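Local atomic coordinates of PHOX (Pseudomonas fluorescens, PDB entry 4A9V), a protein that hydrolyses phosphate monoesters as an alkaline phosphatase, using an iron-calcium cofactor for phosphotransfer within a beta-propeller fold. Residues A[117-122]-A[176-181]; A[147-152]-A[261-266]; A[189-194]-A[248-253]. All coordinates share one frame; numbering follows the deposited sequence.

Contact 1: A[117-122]-A[176-181]; sequences EGVSVI and FQNCAN. With FEO (mu-oxo-diiron), chain S.
This contact is a junction between two sheets of the PhoX beta-propeller, one step behind a ligand of the mu-oxo-diiron centre. The bonded part is the carboxylate of Glu117. With the chain extended beyond CG, its OE1 reaches the backbone of the opposite turn and accepts the N-H of Gln177 (3.0 Å between OE1 and N). The bond is bent, 146° at the hydrogen, and the donor stands above the carboxylate plane, 26° out of it. The same OE1 also lies 3.3 Å from Phe176 CB. The second oxygen works through water 1, which donates to Glu117 OE2 (2.6 Å) and to Gln177 OE1 (2.7 Å), so the carboxylate is tied to the backbone of Gln177 directly and to its side-chain end through water. Beside it the packing is close: Asn178 OD1 rests 3.2 Å from Gly118 CA, a contact without a hydrogen bond, and Asn178 CB sits 3.4 Å from Gly118 O. Gly118 has a phi of 121°, at which a side chain would jam against the carbonyl oxygen of Glu117. The amide end of Asn178 is held by Thr175 and Thr191, to whose OG1 atoms ND2 donates. One residue on, Cys179 SG, anti to its own backbone N, binds FE1 at 2.5 Å beside waters 2 and 3; Glu90, Glu194 and the bridging oxide are its other ligands. Strand 118-127 runs between strands 82-89 and 130-144 in its own sheet, whereas strand 178-183 forms the border of the neighbouring sheet next to strand 189-193, and Val119 packs on Thr191 of that strand.

Contact 2: A[147-152]-A[261-266]; sequences SPLRIS and PVKRTA. With EDO (1,2-ethanediol), chain M.
Backbone hydrogen bonds carry most of this parallel pairing. Arg150 bonds to both residues flanking Val262: its N donates to Pro261 O nearly along the C=O axis, and its O accepts from Lys263 N at 2.8 Å. Ser152 repeats the pattern around Arg264, with its N giving a 2.9 Å bond to Lys263 O. Its own carbonyl then takes two donors from one residue, Thr265 N at 3.1 Å from above the carbonyl plane and Thr265 OG1 at 2.7 Å on a lone pair. An alanine at Thr265 would remove the hydroxyl bond to Ser152 O and the methyl packing on Ile151, and would probably loosen the end of the pairing.

Apolar contacts lie on both faces. Leu149 CG meets Pro261 CB at 3.9 Å, while Ile151 CG2 crosses Thr265 CG2. On the face of Arg150, Val262 and Ser152, Val262 CG1 presses tightly on Ser152 CB (3.5 Å) and covers the centre of the Arg264 guanidinium.

Among the charges, Arg150 NH1 and Arg264 NH1 are 4.5 Å apart. Water 4 accepts from both, weakly from Arg150, and salt bridges from Arg264 to Glu251 and Asp320 probably offset the repulsion. Asp320 also bonds Ser152 OG.

The strand directions differ by 30°, a parallel ladder inside a mixed sheet of the propeller whose remaining neighbours run antiparallel.

Contact 3: A[189-194]-A[248-253]; sequences YLTCEE and WVVEID. With FEO (mu-oxo-diiron), chain S.
Two antiparallel strands, their axes 152° apart, interlock here through side chains that alternate between the faces of a sheet. Reciprocal backbone bonds join Tyr189 with Ile252 and Thr191 with Val250, fixing the register. On the face these four share, the tip of Ile252 is the bump: its CD1 settles between Thr191 CG2, 3.9 Å away, and the edge of the Tyr189 ring, where CD2 is 4.2 Å from it. Thr191 CG2, placed in the crowded position between its backbone N and carbonyl carbon, lies alongside Val250 with 3.6 Å to Val250 CB. That rotamer sends Thr191 OG1 to Asn88, which also takes the Tyr189 hydroxyl. Across the same face, Val119 of strand 118-127 touches Thr191 and Ile252.

On the opposite face Leu190 fills the hollow between Val249 and Glu251. Its CB touches Val249 CG1 at 3.9 Å, and its CD2 branch runs beside the aliphatic part of Glu251, 3.8 Å from Glu251 CB. Cys192 SG backs more loosely on the other methyl of Val249.

At the far end the extended Glu193 chain runs along the backbone of Trp248. Its OE1 accepts the N-H of Trp248, 3.0 Å from Trp248 N and almost straight at 171°, though the donor stands above the carboxylate plane, while OE2 touches Val250 CG2. That buried carboxylate is further satisfied by Lys263 and Thr175, an environment likely to keep it ionised. Glu194 OE1 binds FE1 at 2.0 Å and OE2 binds FE2 at 2.1 Å, so the residue that follows the paired strand bridges the two irons.

Overall arrangement
All three contacts reach one mixed sheet, whose strand order is 171-173, 148-152, 262-264, 249-252, 189-193 and 178-183. Contact 2 lies toward one side, contact 3 follows, and contact 1 links the far border strand to strand 118-127 of another sheet. Centres of contacts 1 and 3 are 8 Å apart, those of 2 and 3 are 9 Å apart, and those of 1 and 2 are 14 Å apart. Along the chain contact 3 is nested inside contact 2, whose segments alternate with those of contact 1. Contacts 1 and 3 each hold a residue, Cys179 and Glu194, that binds the same iron, while contact 2 lies away from the metal sites.

Contact 1: A[117-122]-A[176-181]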
ATOM      1  N   GLU A 117       6.756  12.942  -2.373  1.00  7.23           N
ATOM      2  CA  GLU A 117       6.190  11.640  -2.702  1.00  6.94           C
ATOM      3  C   GLU A 117       7.231  10.781  -3.397  1.00  6.78           C
ATOM      4  O   GLU A 117       8.237  11.288  -3.887  1.00  8.07           O
ATOM      5  CB  GLU A 117       4.955  11.816  -3.583  1.00  7.40           C
ATOM      6  CG  GLU A 117       3.942  12.760  -2.942  1.00  8.48           C
ATOM      7  CD  GLU A 117       2.603  12.862  -3.639  1.00  7.40           C
ATOM      8  OE1 GLU A 117       2.287  12.060  -4.534  1.00  8.49           O
ATOM      9  OE2 GLU A 117       1.866  13.812  -3.287  1.00  9.14           O
ATOM     10  N   GLY A 118       6.983   9.479  -3.423  1.00  6.70           N
ATOM     11  CA  GLY A 118       7.890   8.539  -4.066  1.00  7.28           C
ATOM     12  C   GLY A 118       8.372   7.508  -3.071  1.00  5.67           C
ATOM     13  O   GLY A 118       7.566   6.883  -2.374  1.00  6.57           O
ATOM     14  N   VAL A 119       9.688   7.325  -3.020  1.00  6.64           N
ATOM     15  CA  VAL A 119      10.319   6.354  -2.142  1.00  5.86           C
ATOM     16  C   VAL A 119      11.529   7.011  -1.487  1.00  6.36           C
ATOM     17  O   VAL A 119      12.225   7.830  -2.095  1.00  7.38           O
ATOM     18  CB  VAL A 119      10.719   5.076  -2.917  1.00  6.54           C
ATOM     19  CG1 VAL A 119      11.485   4.103  -2.034  1.00  7.64           C
ATOM     20  CG2 VAL A 119       9.479   4.401  -3.490  1.00  7.46           C
ATOM     21  N   SER A 120      11.761   6.650  -0.231  1.00  6.27           N
ATOM     22  CA  SER A 120      13.008   6.966   0.462  1.00  6.36           C
ATOM     23  C   SER A 120      13.731   5.659   0.766  1.00  6.69           C
ATOM     24  O   SER A 120      13.188   4.796   1.451  1.00  7.27           O
ATOM     25  CB  SER A 120      12.701   7.680   1.778  1.00  7.13           C
ATOM     26  OG  SER A 120      12.020   8.893   1.570  1.00  7.44           O
ATOM     27  N   VAL A 121      14.930   5.494   0.211  1.00  6.96           N
ATOM     28  CA  VAL A 121      15.797   4.374   0.561  1.00  7.50           C
ATOM     29  C   VAL A 121      16.794   4.852   1.606  1.00  6.93           C
ATOM     30  O   VAL A 121      17.414   5.904   1.433  1.00  7.61           O
ATOM     31  CB  VAL A 121      16.569   3.841  -0.664  1.00  7.78           C
ATOM     32  CG1 VAL A 121      17.433   2.649  -0.277  1.00  8.27           C
ATOM     33  CG2 VAL A 121      15.613   3.471  -1.784  1.00  9.53           C
ATOM     34  N   ILE A 122      16.860   4.130   2.723  1.00  6.73           N
ATOM     35  CA  ILE A 122      17.752   4.490   3.817  1.00  7.41           C
ATOM     36  C   ILE A 122      18.543   3.288   4.300  1.00  7.04           C
ATOM     37  O   ILE A 122      18.072   2.155   4.236  1.00  8.25           O
ATOM     38  CB  ILE A 122      16.989   5.116   5.003  1.00  7.33           C
ATOM     39  CG1 ILE A 122      16.039   4.108   5.662  1.00  8.28           C
ATOM     40  CG2 ILE A 122      16.254   6.375   4.559  1.00  8.44           C
ATOM     41  CD1 ILE A 122      15.385   4.640   6.923  1.00 10.23           C
ATOM     42  N   PHE A 176       4.642   8.648  -7.840  1.00  7.94           N
ATOM     43  CA  PHE A 176       4.011   9.417  -6.783  1.00  7.74           C
ATOM     44  C   PHE A 176       2.726   8.707  -6.354  1.00  7.65           C
ATOM     45  O   PHE A 176       2.354   7.691  -6.940  1.00  7.57           O
ATOM     46  CB  PHE A 176       3.767  10.883  -7.212  1.00  7.62           C
ATOM     47  CG  PHE A 176       3.040  11.041  -8.531  1.00  8.14           C
ATOM     48  CD1 PHE A 176       1.658  10.917  -8.596  1.00  8.11           C
ATOM     49  CD2 PHE A 176       3.726  11.353  -9.691  1.00  8.14           C
ATOM     50  CE1 PHE A 176       0.990  11.037  -9.801  1.00  8.49           C
ATOM     51  CE2 PHE A 176       3.058  11.515 -10.892  1.00  9.06           C
ATOM     52  CZ  PHE A 176       1.695  11.315 -10.953  1.00  9.59           C
ATOM     53  N   GLN A 177       2.143   9.144  -5.245  1.00  6.92           N
ATOM     54  CA  GLN A 177       0.996   8.453  -4.655  1.00  6.87           C
ATOM     55  C   GLN A 177       1.344   6.981  -4.414  1.00  6.12           C
ATOM     56  O   GLN A 177       0.501   6.084  -4.478  1.00  7.21           O
ATOM     57  CB  GLN A 177      -0.280   8.650  -5.481  1.00  7.38           C
ATOM     58  CG  GLN A 177      -0.789  10.089  -5.458  1.00  8.12           C
ATOM     59  CD  GLN A 177      -1.524  10.516  -4.187  1.00  8.49           C
ATOM     60  OE1 GLN A 177      -1.848  11.696  -4.034  1.00 11.08           O
ATOM     61  NE2 GLN A 177      -1.951   9.561  -3.381  1.00  8.32           N
ATOM     62  N   ASN A 178       2.551   6.793  -3.901  1.00  6.38           N
ATOM     63  CA  ASN A 178       3.101   5.480  -3.575  1.00  6.22           C
ATOM     64  C   ASN A 178       2.529   4.947  -2.273  1.00  6.52           C
ATOM     65  O   ASN A 178       2.791   5.489  -1.200  1.00  6.85           O
ATOM     66  CB  ASN A 178       4.615   5.563  -3.452  1.00  6.33           C
ATOM     67  CG  ASN A 178       5.246   6.080  -4.704  1.00  7.44           C
ATOM     68  OD1 ASN A 178       5.146   7.271  -5.007  1.00  8.56           O
ATOM     69  ND2 ASN A 178       5.725   5.159  -5.531  1.00  9.51           N
ATOM     70  N   CYS A 179       1.719   3.905  -2.396  1.00  6.11           N
ATOM     71  CA  CYS A 179       0.914   3.387  -1.311  1.00  5.99           C
ATOM     72  C   CYS A 179       1.700   2.298  -0.587  1.00  5.74           C
ATOM     73  O   CYS A 179       2.471   2.593   0.325  1.00  7.03           O
ATOM     74  CB  CYS A 179      -0.416   2.895  -1.878  1.00  6.14           C
ATOM     75  SG  CYS A 179      -1.541   2.252  -0.644  1.00  7.59           S
ATOM     76  N   ALA A 180       1.612   1.059  -1.045  1.00  6.30           N
ATOM     77  CA  ALA A 180       2.372   0.005  -0.386  1.00  6.38           C
ATOM     78  C   ALA A 180       3.258  -0.758  -1.382  1.00  5.93           C
ATOM     79  O   ALA A 180       3.712  -0.182  -2.389  1.00  6.84           O
ATOM     80  CB  ALA A 180       1.447  -0.899   0.434  1.00  6.97           C
ATOM     81  N   ASN A 181       3.686  -1.955  -0.983  1.00  6.27           N
ATOM     82  CA  ASN A 181       4.998  -2.445  -1.353  1.00  6.59           C
ATOM     83  C   ASN A 181       4.996  -3.924  -1.703  1.00  5.77           C
ATOM     84  O   ASN A 181       4.085  -4.671  -1.339  1.00  6.37           O
ATOM     85  CB  ASN A 181       5.979  -2.205  -0.194  1.00  7.11           C
ATOM     86  CG  ASN A 181       5.593  -2.966   1.063  1.00  7.34           C
ATOM     87  OD1 ASN A 181       4.464  -2.848   1.559  1.00  7.16           O
ATOM     88  ND2 ASN A 181       6.493  -3.812   1.538  1.00  7.64           N
TER
HETATM   89 FE1  FEO S1594      -2.881   4.205   0.003  1.00  7.69          FE
HETATM   90 FE2  FEO S1594      -5.577   2.029  -0.253  1.00  7.08          FE
HETATM   91  O   FEO S1594      -4.320   3.108   0.738  1.00  7.92           O
HETATM   92  O   HOH W   1      -0.557  14.097  -4.229  1.00 10.56           O
HETATM   93  O   HOH W   2      -2.190   4.206   2.049  1.00  8.23           O
HETATM   94  O   HOH W   3      -4.378   5.805   0.597  1.00 13.70           O

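Contact 2: A[147-152]-A[261-266]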
ATOM      1  N   SER A 147      11.439  12.309 -10.581  1.00  8.24           N
ATOM      2  CA  SER A 147      12.640  11.539 -10.908  1.00  8.11           C
ATOM      3  C   SER A 147      12.522  10.882 -12.283  1.00  8.60           C
ATOM      4  O   SER A 147      11.461  10.384 -12.641  1.00  9.47           O
ATOM      5  CB  SER A 147      12.883  10.462  -9.860  1.00  8.17           C
ATOM      6  OG  SER A 147      13.168  11.016  -8.582  1.00  8.89           O
ATOM      7  N   PRO A 148      13.648  10.729 -12.990  1.00  8.64           N
ATOM      8  CA  PRO A 148      13.580  10.069 -14.289  1.00  9.94           C
ATOM      9  C   PRO A 148      13.487   8.549 -14.166  1.00  9.34           C
ATOM     10  O   PRO A 148      14.397   7.916 -13.640  1.00 14.95           O
ATOM     11  CB  PRO A 148      14.882  10.497 -14.971  1.00 13.10           C
ATOM     12  CG  PRO A 148      15.817  10.812 -13.854  1.00 16.04           C
ATOM     13  CD  PRO A 148      14.958  11.355 -12.748  1.00 12.62           C
ATOM     14  N   LEU A 149      12.392   7.980 -14.668  1.00  8.45           N
ATOM     15  CA  LEU A 149      12.140   6.542 -14.607  1.00  8.67           C
ATOM     16  C   LEU A 149      11.970   5.972 -16.012  1.00  8.44           C
ATOM     17  O   LEU A 149      11.746   6.699 -16.974  1.00 10.01           O
ATOM     18  CB  LEU A 149      10.868   6.248 -13.795  1.00  9.45           C
ATOM     19  CG  LEU A 149      10.996   6.052 -12.289  1.00 14.28           C
ATOM     20  CD1 LEU A 149      11.720   7.165 -11.561  1.00 17.16           C
ATOM     21  CD2 LEU A 149       9.639   5.819 -11.649  1.00 15.76           C
ATOM     22  N   ARG A 150      12.058   4.650 -16.092  1.00  8.67           N
ATOM     23  CA  ARG A 150      11.893   3.919 -17.343  0.50  9.42           C
ATOM     24  C   ARG A 150      10.558   3.189 -17.323  1.00  8.16           C
ATOM     25  O   ARG A 150      10.090   2.769 -16.266  1.00  9.45           O
ATOM     26  CB  ARG A 150      13.029   2.895 -17.507  0.50 14.06           C
ATOM     27  CG  ARG A 150      12.771   1.836 -18.571  0.50 23.52           C
ATOM     28  CD  ARG A 150      13.980   0.930 -18.768  0.50 48.90           C
ATOM     29  NE  ARG A 150      13.655  -0.278 -19.525  0.50 53.19           N
ATOM     30  CZ  ARG A 150      13.776  -1.514 -19.048  0.50 81.64           C
ATOM     31  NH1 ARG A 150      14.213  -1.712 -17.811  0.50 79.47           N
ATOM     32  NH2 ARG A 150      13.607  -2.557 -19.854  0.50 68.62           N
ATOM     33  N   ILE A 151       9.995   2.961 -18.504  1.00  8.68           N
ATOM     34  CA  ILE A 151       8.812   2.116 -18.663  1.00  8.32           C
ATOM     35  C   ILE A 151       9.197   0.856 -19.428  1.00  8.91           C
ATOM     36  O   ILE A 151       9.876   0.951 -20.452  1.00  9.87           O
ATOM     37  CB  ILE A 151       7.704   2.832 -19.460  1.00  9.54           C
ATOM     38  CG1 ILE A 151       7.412   4.213 -18.876  1.00 10.66           C
ATOM     39  CG2 ILE A 151       6.441   1.990 -19.483  1.00 10.58           C
ATOM     40  CD1 ILE A 151       6.459   5.032 -19.723  1.00 13.52           C
ATOM     41  N   SER A 152       8.832  -0.308 -18.902  1.00  7.79           N
ATOM     42  CA  SER A 152       9.120  -1.565 -19.576  0.50  8.42           C
ATOM     43  C   SER A 152       7.873  -2.438 -19.646  1.00  7.77           C
ATOM     44  O   SER A 152       6.812  -2.079 -19.127  1.00  9.02           O
ATOM     45  CB  SER A 152      10.263  -2.307 -18.876  0.50  7.19           C
ATOM     46  OG  SER A 152      10.849  -3.269 -19.741  0.50  7.07           O
ATOM     47  N   PRO A 261      14.733   3.268 -11.794  1.00  7.95           N
ATOM     48  CA  PRO A 261      13.587   2.400 -11.539  1.00  8.51           C
ATOM     49  C   PRO A 261      12.726   2.213 -12.778  1.00  7.45           C
ATOM     50  O   PRO A 261      12.745   3.035 -13.702  1.00  8.20           O
ATOM     51  CB  PRO A 261      12.818   3.142 -10.439  1.00  8.55           C
ATOM     52  CG  PRO A 261      13.845   4.023  -9.791  1.00  9.32           C
ATOM     53  CD  PRO A 261      14.729   4.454 -10.922  1.00  9.79           C
ATOM     54  N   VAL A 262      11.975   1.113 -12.770  1.00  7.29           N
ATOM     55  CA  VAL A 262      11.279   0.640 -13.961  1.00  8.27           C
ATOM     56  C   VAL A 262       9.806   0.385 -13.652  1.00  7.07           C
ATOM     57  O   VAL A 262       9.474  -0.419 -12.779  1.00  7.47           O
ATOM     58  CB  VAL A 262      11.892  -0.670 -14.482  1.00  9.24           C
ATOM     59  CG1 VAL A 262      11.205  -1.086 -15.775  1.00 10.61           C
ATOM     60  CG2 VAL A 262      13.392  -0.529 -14.690  1.00 11.74           C
ATOM     61  N   LYS A 263       8.926   1.022 -14.422  1.00  6.56           N
ATOM     62  CA  LYS A 263       7.493   0.737 -14.352  1.00  6.77           C
ATOM     63  C   LYS A 263       7.187  -0.544 -15.115  1.00  6.71           C
ATOM     64  O   LYS A 263       7.479  -0.659 -16.307  1.00  8.08           O
ATOM     65  CB  LYS A 263       6.683   1.909 -14.896  1.00  7.21           C
ATOM     66  CG  LYS A 263       7.040   3.228 -14.224  1.00  7.57           C
ATOM     67  CD  LYS A 263       5.852   4.159 -14.038  1.00  7.94           C
ATOM     68  CE  LYS A 263       6.279   5.426 -13.316  1.00  7.30           C
ATOM     69  NZ  LYS A 263       5.136   6.323 -12.987  1.00  8.12           N
ATOM     70  N   ARG A 264       6.633  -1.523 -14.409  1.00  6.23           N
ATOM     71  CA  ARG A 264       6.475  -2.874 -14.936  1.00  6.60           C
ATOM     72  C   ARG A 264       5.052  -3.048 -15.481  1.00  6.54           C
ATOM     73  O   ARG A 264       4.136  -3.458 -14.767  1.00  6.73           O
ATOM     74  CB  ARG A 264       6.778  -3.903 -13.843  1.00  7.06           C
ATOM     75  CG  ARG A 264       8.223  -3.874 -13.373  1.00  7.07           C
ATOM     76  CD  ARG A 264       9.191  -4.280 -14.474  1.00  8.07           C
ATOM     77  NE  ARG A 264      10.566  -4.356 -13.992  1.00  7.89           N
ATOM     78  CZ  ARG A 264      11.624  -4.558 -14.769  1.00  8.78           C
ATOM     79  NH1 ARG A 264      11.468  -4.778 -16.068  1.00 10.02           N
ATOM     80  NH2 ARG A 264      12.835  -4.549 -14.245  1.00  9.87           N
ATOM     81  N   THR A 265       4.859  -2.716 -16.754  1.00  6.26           N
ATOM     82  CA  THR A 265       3.515  -2.658 -17.312  1.00  6.68           C
ATOM     83  C   THR A 265       2.822  -4.022 -17.434  1.00  6.97           C
ATOM     84  O   THR A 265       1.596  -4.070 -17.516  1.00  7.22           O
ATOM     85  CB  THR A 265       3.445  -1.894 -18.651  1.00  7.97           C
ATOM     86  OG1 THR A 265       4.183  -2.588 -19.666  1.00  8.02           O
ATOM     87  CG2 THR A 265       3.967  -0.469 -18.493  1.00  7.96           C
ATOM     88  N   ALA A 266       3.573  -5.122 -17.410  1.00  6.81           N
ATOM     89  CA  ALA A 266       2.944  -6.440 -17.448  1.00  7.10           C
ATOM     90  C   ALA A 266       2.047  -6.696 -16.240  1.00  7.16           C
ATOM     91  O   ALA A 266       1.192  -7.576 -16.284  1.00  7.72           O
ATOM     92  CB  ALA A 266       3.983  -7.544 -17.574  1.00  7.59           C
TER
HETATM   93  C1  EDO M 907      15.132  -2.479 -10.673  1.00 41.06           C
HETATM   94  O1  EDO M 907      16.133  -3.477 -10.440  1.00 65.33           O
HETATM   95  C2  EDO M 907      14.235  -2.929 -11.820  1.00 30.17           C
HETATM   96  O2  EDO M 907      14.810  -4.089 -12.435  1.00112.73           O
HETATM   97  O   HOH W   4      13.933  -5.022 -17.524  1.00 22.55           O

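Contact 3: A[189-194]-A[248-253]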
ATOM      1  N   TYR A 189      12.779  -4.020  -4.765  1.00  6.36           N
ATOM      2  CA  TYR A 189      11.632  -3.458  -4.077  1.00  6.38           C
ATOM      3  C   TYR A 189      10.573  -3.090  -5.111  1.00  6.20           C
ATOM      4  O   TYR A 189      10.896  -2.508  -6.153  1.00  7.39           O
ATOM      5  CB  TYR A 189      12.076  -2.191  -3.338  1.00  6.40           C
ATOM      6  CG  TYR A 189      10.987  -1.513  -2.541  1.00  6.04           C
ATOM      7  CD1 TYR A 189      10.454  -2.127  -1.426  1.00  5.85           C
ATOM      8  CD2 TYR A 189      10.555  -0.226  -2.849  1.00  6.54           C
ATOM      9  CE1 TYR A 189       9.486  -1.508  -0.660  1.00  6.39           C
ATOM     10  CE2 TYR A 189       9.584   0.407  -2.085  1.00  6.32           C
ATOM     11  CZ  TYR A 189       9.074  -0.234  -0.976  1.00  6.40           C
ATOM     12  OH  TYR A 189       8.128   0.356  -0.170  1.00  7.26           O
ATOM     13  N   LEU A 190       9.316  -3.411  -4.820  1.00  6.17           N
ATOM     14  CA  LEU A 190       8.199  -2.955  -5.637  1.00  6.17           C
ATOM     15  C   LEU A 190       7.427  -1.884  -4.887  1.00  6.19           C
ATOM     16  O   LEU A 190       7.087  -2.056  -3.709  1.00  6.91           O
ATOM     17  CB  LEU A 190       7.264  -4.125  -5.970  1.00  6.69           C
ATOM     18  CG  LEU A 190       7.913  -5.338  -6.647  1.00  7.17           C
ATOM     19  CD1 LEU A 190       6.871  -6.404  -6.958  1.00  7.53           C
ATOM     20  CD2 LEU A 190       8.691  -4.959  -7.898  1.00  8.27           C
ATOM     21  N   THR A 191       7.201  -0.766  -5.564  1.00  6.46           N
ATOM     22  CA  THR A 191       6.372   0.293  -5.036  1.00  6.38           C
ATOM     23  C   THR A 191       5.148   0.477  -5.930  1.00  6.25           C
ATOM     24  O   THR A 191       5.218   0.314  -7.146  1.00  7.88           O
ATOM     25  CB  THR A 191       7.158   1.613  -4.856  1.00  7.01           C
ATOM     26  OG1 THR A 191       6.332   2.544  -4.157  1.00  7.31           O
ATOM     27  CG2 THR A 191       7.578   2.223  -6.180  1.00  7.14           C
ATOM     28  N   CYS A 192       4.014   0.775  -5.312  1.00  5.49           N
ATOM     29  CA  CYS A 192       2.718   0.692  -5.964  1.00  5.98           C
ATOM     30  C   CYS A 192       2.072   2.069  -6.041  1.00  6.15           C
ATOM     31  O   CYS A 192       1.855   2.713  -5.018  1.00  7.08           O
ATOM     32  CB  CYS A 192       1.823  -0.238  -5.159  1.00  6.50           C
ATOM     33  SG  CYS A 192       2.333  -1.958  -5.278  1.00  8.53           S
ATOM     34  N   GLU A 193       1.752   2.513  -7.253  1.00  6.15           N
ATOM     35  CA  GLU A 193       1.076   3.789  -7.473  1.00  6.73           C
ATOM     36  C   GLU A 193      -0.427   3.584  -7.343  1.00  7.02           C
ATOM     37  O   GLU A 193      -1.019   2.821  -8.104  1.00  7.05           O
ATOM     38  CB  GLU A 193       1.427   4.324  -8.867  1.00  6.69           C
ATOM     39  CG  GLU A 193       2.905   4.636  -9.002  1.00  7.02           C
ATOM     40  CD  GLU A 193       3.396   4.869 -10.425  1.00  6.84           C
ATOM     41  OE1 GLU A 193       2.651   4.653 -11.410  1.00  7.55           O
ATOM     42  OE2 GLU A 193       4.572   5.284 -10.554  1.00  7.50           O
ATOM     43  N   GLU A 194      -1.032   4.254  -6.365  1.00  6.88           N
ATOM     44  CA  GLU A 194      -2.439   4.028  -6.014  1.00  6.77           C
ATOM     45  C   GLU A 194      -3.313   5.187  -6.524  1.00  6.39           C
ATOM     46  O   GLU A 194      -3.749   5.156  -7.667  1.00  6.89           O
ATOM     47  CB  GLU A 194      -2.604   3.790  -4.500  1.00  6.51           C
ATOM     48  CG  GLU A 194      -4.035   3.469  -4.083  1.00  6.62           C
ATOM     49  CD  GLU A 194      -4.248   3.541  -2.588  1.00  7.24           C
ATOM     50  OE1 GLU A 194      -3.551   4.337  -1.921  1.00  7.00           O
ATOM     51  OE2 GLU A 194      -5.170   2.860  -2.100  1.00  7.75           O
ATOM     52  N   TRP A 248       1.102   2.203 -11.991  1.00  6.54           N
ATOM     53  CA  TRP A 248       1.867   0.978 -12.228  1.00  6.42           C
ATOM     54  C   TRP A 248       2.605   0.552 -10.987  1.00  6.01           C
ATOM     55  O   TRP A 248       2.762   1.322 -10.029  1.00  7.16           O
ATOM     56  CB  TRP A 248       2.869   1.215 -13.358  1.00  6.63           C
ATOM     57  CG  TRP A 248       2.237   1.713 -14.635  1.00  7.05           C
ATOM     58  CD1 TRP A 248       2.199   3.019 -15.104  1.00  7.28           C
ATOM     59  CD2 TRP A 248       1.540   0.918 -15.648  1.00  7.22           C
ATOM     60  NE1 TRP A 248       1.538   3.085 -16.309  1.00  7.14           N
ATOM     61  CE2 TRP A 248       1.142   1.844 -16.695  1.00  6.97           C
ATOM     62  CE3 TRP A 248       1.241  -0.430 -15.791  1.00  7.30           C
ATOM     63  CZ2 TRP A 248       0.526   1.411 -17.853  1.00  7.86           C
ATOM     64  CZ3 TRP A 248       0.577  -0.850 -16.943  1.00  7.39           C
ATOM     65  CH2 TRP A 248       0.245   0.050 -17.960  1.00  7.34           C
ATOM     66  N   VAL A 249       3.047  -0.698 -10.994  1.00  6.09           N
ATOM     67  CA  VAL A 249       4.036  -1.198 -10.056  1.00  6.22           C
ATOM     68  C   VAL A 249       5.419  -0.855 -10.597  1.00  7.00           C
ATOM     69  O   VAL A 249       5.715  -1.080 -11.769  1.00  7.80           O
ATOM     70  CB  VAL A 249       3.893  -2.717  -9.884  1.00  6.38           C
ATOM     71  CG1 VAL A 249       4.932  -3.240  -8.906  1.00  8.86           C
ATOM     72  CG2 VAL A 249       2.494  -3.058  -9.394  1.00  7.91           C
ATOM     73  N   VAL A 250       6.247  -0.288  -9.730  1.00  6.26           N
ATOM     74  CA  VAL A 250       7.564   0.204 -10.103  1.00  6.46           C
ATOM     75  C   VAL A 250       8.627  -0.569  -9.323  1.00  6.28           C
ATOM     76  O   VAL A 250       8.530  -0.720  -8.108  1.00  6.81           O
ATOM     77  CB  VAL A 250       7.677   1.710  -9.787  1.00  7.22           C
ATOM     78  CG1 VAL A 250       9.035   2.243 -10.209  1.00  8.98           C
ATOM     79  CG2 VAL A 250       6.561   2.481 -10.468  1.00  8.89           C
ATOM     80  N   GLU A 251       9.621  -1.097 -10.031  1.00  5.92           N
ATOM     81  CA  GLU A 251      10.670  -1.912  -9.436  1.00  6.49           C
ATOM     82  C   GLU A 251      11.941  -1.077  -9.244  1.00  6.57           C
ATOM     83  O   GLU A 251      12.409  -0.391 -10.164  1.00  7.45           O
ATOM     84  CB  GLU A 251      10.953  -3.127 -10.323  1.00  6.81           C
ATOM     85  CG  GLU A 251      11.922  -4.116  -9.697  1.00  6.97           C
ATOM     86  CD  GLU A 251      12.062  -5.424 -10.458  1.00  7.65           C
ATOM     87  OE1 GLU A 251      11.553  -5.522 -11.596  1.00  8.27           O
ATOM     88  OE2 GLU A 251      12.770  -6.320  -9.953  1.00  8.75           O
ATOM     89  N   ILE A 252      12.454  -1.122  -8.017  1.00  6.56           N
ATOM     90  CA  ILE A 252      13.613  -0.355  -7.573  1.00  6.92           C
ATOM     91  C   ILE A 252      14.670  -1.307  -7.016  1.00  7.41           C
ATOM     92  O   ILE A 252      14.353  -2.206  -6.242  1.00  7.53           O
ATOM     93  CB  ILE A 252      13.190   0.637  -6.460  1.00  7.22           C
ATOM     94  CG1 ILE A 252      12.240   1.704  -7.018  1.00  7.46           C
ATOM     95  CG2 ILE A 252      14.398   1.278  -5.784  1.00  9.01           C
ATOM     96  CD1 ILE A 252      11.426   2.433  -5.965  1.00  8.60           C
ATOM     97  N   ASP A 253      15.929  -1.064  -7.377  1.00  7.38           N
ATOM     98  CA  ASP A 253      17.046  -1.789  -6.789  1.00  7.89           C
ATOM     99  C   ASP A 253      17.683  -0.949  -5.686  1.00  8.03           C
ATOM    100  O   ASP A 253      18.427  -0.017  -5.976  1.00  8.14           O
ATOM    101  CB  ASP A 253      18.085  -2.112  -7.861  1.00  8.97           C
ATOM    102  CG  ASP A 253      19.251  -2.921  -7.322  1.00  9.94           C
ATOM    103  OD1 ASP A 253      19.308  -3.159  -6.095  1.00  9.83           O
ATOM    104  OD2 ASP A 253      20.140  -3.294  -8.125  1.00 13.30           O
TER
HETATM  105 FE1  FEO S1594      -2.881   4.205   0.003  1.00  7.69          FE
HETATM  106 FE2  FEO S1594      -5.577   2.029  -0.253  1.00  7.08          FE
HETATM  107  O   FEO S1594      -4.320   3.108   0.738  1.00  7.92           O
HETATM  108  O   HOH W   2      -2.190   4.206   2.049  1.00  8.23           O
HETATM  109  O   HOH W   3      -4.378   5.805   0.597  1.00 13.70           O